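Local structure of protein-glutaminase (Chryseobacterium proteolyticum, 2ZK9) at residues Val112-Thr115 with Ala116-Ala120. The protein hydrolyses the side-chain amide of glutamine residues within proteins, turning them into glutamate with release of ammonia. Numbering follows the deposited sequence. Where two conformers were deposited one is given.
Sequences VTDT and AWRNA
The guanidinium of Arg118 has the carbonyl O of Asp114, 3.6 Å above its plane, and Thr115 CA over one face, both offset toward the rim, while Asp114 OD1 and a water lie in plane at its edge. Carboxylate and guanidinium planes stand 87° apart, so the salt bridge is single-point rather than two-pronged: Arg118 NH1 reaches Asp114 OD1 at 3.1 Å through a weak, bent bond (146°). The water closes a ring beside it, donating to Asp114 OD1 at 2.9 Å and accepting from Arg118 NH2 at 3.0 Å. A bend at chi3 (-58°) lays the arginine chain alongside the aspartate, both side chains pointing the same way, with Arg118 CG 3.4 Å from Asp114 O. Gln63 of strand 61-66 bonds both ends, its OE1 to NH1 and its NE2 to OD1, and Tyr134 adds a cation-pi contact to Arg118.

This is the first turn of helix 114-120, with Thr113 at the N-cap position. The i to i+4 backbone bonds begin there, Trp117 N to Thr113 O, and the next, Arg118 N to Asp114 O, is nearly straight. Outside the turn, the hydroxyls of Thr113 and Thr115 are hydrogen-bonded, OG1 to OG1, at 3.0 Å. On the inner side Val112 CG2 meets Trp117 CB at 4.1 Å; the indole, directed inward, bonds Asp103 through NE1. A leucine replacing Arg118 would probably leave Asp114 without its cationic mate and the bridging water without its NH2 donor. An acidic residue in the first turn is likely to suit the helix dipole, and its sharing of Gln63 with Arg118 ties this surface helix to the sheet.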
ATOM      1  N   VAL A 112      -0.261  11.083   2.919  1.00  9.86           N
ATOM      2  CA  VAL A 112      -0.519  12.052   1.873  1.00 10.73           C
ATOM      3  C   VAL A 112      -1.977  12.011   1.439  1.00 10.76           C
ATOM      4  O   VAL A 112      -2.694  11.057   1.710  1.00 10.62           O
ATOM      5  CB  VAL A 112       0.413  11.870   0.664  1.00 11.11           C
ATOM      6  CG1 VAL A 112       1.882  12.022   1.092  1.00 12.45           C
ATOM      7  CG2 VAL A 112       0.173  10.521   0.011  1.00 11.65           C
ATOM      8  N   THR A 113      -2.434  13.057   0.735  1.00 11.17           N
ATOM      9  CA  THR A 113      -3.798  12.996   0.208  1.00 11.63           C
ATOM     10  C   THR A 113      -3.897  11.937  -0.862  1.00 10.74           C
ATOM     11  O   THR A 113      -2.915  11.617  -1.559  1.00 11.40           O
ATOM     12  CB  THR A 113      -4.243  14.353  -0.371  1.00 12.88           C
ATOM     13  OG1 THR A 113      -3.400  14.655  -1.479  1.00 15.10           O
ATOM     14  CG2 THR A 113      -4.214  15.435   0.696  1.00 15.23           C
ATOM     15  N   ASP A 114      -5.108  11.443  -1.073  1.00 10.79           N
ATOM     16  CA  ASP A 114      -5.307  10.494  -2.152  1.00 10.38           C
ATOM     17  C   ASP A 114      -5.062  11.139  -3.530  1.00 10.58           C
ATOM     18  O   ASP A 114      -4.607  10.464  -4.443  1.00 10.77           O
ATOM     19  CB  ASP A 114      -6.652   9.811  -2.079  1.00 11.11           C
ATOM     20  CG  ASP A 114      -7.862  10.648  -2.256  1.00 12.14           C
ATOM     21  OD1 ASP A 114      -8.931  10.072  -2.570  1.00 15.53           O
ATOM     22  OD2 ASP A 114      -7.791  11.898  -2.120  1.00 13.08           O
ATOM     23  N   THR A 115      -5.312  12.441  -3.683  1.00 12.25           N
ATOM     24  CA  THR A 115      -5.030  13.063  -4.974  0.52 12.14           C
ATOM     25  C   THR A 115      -3.529  13.136  -5.200  1.00 12.61           C
ATOM     26  O   THR A 115      -3.102  12.841  -6.334  1.00 13.02           O
ATOM     27  CB  THR A 115      -5.651  14.455  -5.047  0.52 13.72           C
ATOM     28  OG1 THR A 115      -5.208  15.139  -3.862  0.52 16.27           O
ATOM     29  CG2 THR A 115      -7.165  14.397  -5.031  0.52 15.93           C
ATOM     30  N   ALA A 116      -2.715  13.427  -4.190  1.00 12.44           N
ATOM     31  CA  ALA A 116      -1.263  13.393  -4.399  1.00 12.52           C
ATOM     32  C   ALA A 116      -0.788  11.995  -4.721  1.00 11.26           C
ATOM     33  O   ALA A 116       0.094  11.776  -5.573  1.00 11.72           O
ATOM     34  CB  ALA A 116      -0.576  13.922  -3.157  1.00 13.67           C
ATOM     35  N   TRP A 117      -1.366  11.019  -4.048  1.00 10.30           N
ATOM     36  CA  TRP A 117      -1.008   9.627  -4.260  1.00  9.64           C
ATOM     37  C   TRP A 117      -1.298   9.162  -5.689  1.00  9.18           C
ATOM     38  O   TRP A 117      -0.451   8.565  -6.346  1.00 10.16           O
ATOM     39  CB  TRP A 117      -1.697   8.767  -3.227  1.00 10.11           C
ATOM     40  CG  TRP A 117      -1.422   7.301  -3.348  1.00  9.29           C
ATOM     41  CD1 TRP A 117      -0.272   6.629  -3.050  1.00  9.19           C
ATOM     42  CD2 TRP A 117      -2.361   6.332  -3.793  1.00  8.75           C
ATOM     43  NE1 TRP A 117      -0.444   5.293  -3.275  1.00  9.25           N
ATOM     44  CE2 TRP A 117      -1.710   5.061  -3.737  1.00  8.82           C
ATOM     45  CE3 TRP A 117      -3.686   6.362  -4.224  1.00  9.69           C
ATOM     46  CZ2 TRP A 117      -2.346   3.896  -4.094  1.00  9.50           C
ATOM     47  CZ3 TRP A 117      -4.316   5.210  -4.588  1.00  9.87           C
ATOM     48  CH2 TRP A 117      -3.666   3.970  -4.528  1.00  9.71           C
ATOM     49  N   ARG A 118      -2.527   9.408  -6.128  1.00  9.80           N
ATOM     50  CA  ARG A 118      -2.857   8.977  -7.497  1.00 10.24           C
ATOM     51  C   ARG A 118      -1.960   9.655  -8.514  1.00 10.58           C
ATOM     52  O   ARG A 118      -1.556   9.068  -9.512  1.00 11.37           O
ATOM     53  CB  ARG A 118      -4.313   9.230  -7.814  1.00 10.40           C
ATOM     54  CG  ARG A 118      -5.257   8.299  -7.011  1.00 10.55           C
ATOM     55  CD  ARG A 118      -6.685   8.294  -7.587  1.00 11.77           C
ATOM     56  NE  ARG A 118      -7.303   9.608  -7.639  1.00 12.45           N
ATOM     57  CZ  ARG A 118      -7.917  10.166  -6.620  1.00 12.68           C
ATOM     58  NH1 ARG A 118      -8.027   9.583  -5.443  1.00 11.93           N
ATOM     59  NH2 ARG A 118      -8.451  11.400  -6.791  1.00 16.07           N
ATOM     60  N   ASN A 119      -1.636  10.947  -8.266  1.00 11.59           N
ATOM     61  CA  ASN A 119      -0.729  11.630  -9.212  1.00 11.93           C
ATOM     62  C   ASN A 119       0.658  10.984  -9.237  1.00 11.12           C
ATOM     63  O   ASN A 119       1.255  10.956 -10.330  1.00 12.34           O
ATOM     64  CB  ASN A 119      -0.699  13.112  -8.835  1.00 14.43           C
ATOM     65  CG  ASN A 119       0.143  13.899  -9.813  1.00 14.55           C
ATOM     66  OD1 ASN A 119       1.226  14.345  -9.415  1.00 18.26           O
ATOM     67  ND2 ASN A 119      -0.287  14.056 -11.031  1.00 16.31           N
ATOM     68  N   ALA A 120       1.157  10.447  -8.123  1.00 10.90           N
ATOM     69  CA  ALA A 120       2.418   9.730  -8.130  1.00 10.90           C
ATOM     70  C   ALA A 120       2.352   8.422  -8.861  1.00  9.58           C
ATOM     71  O   ALA A 120       3.406   7.844  -9.177  1.00 10.75           O
ATOM     72  CB  ALA A 120       2.904   9.511  -6.708  1.00 13.02           C
TER
HETATM   73  O   HOH W   1      -9.962  12.211  -4.319  1.00 28.51           O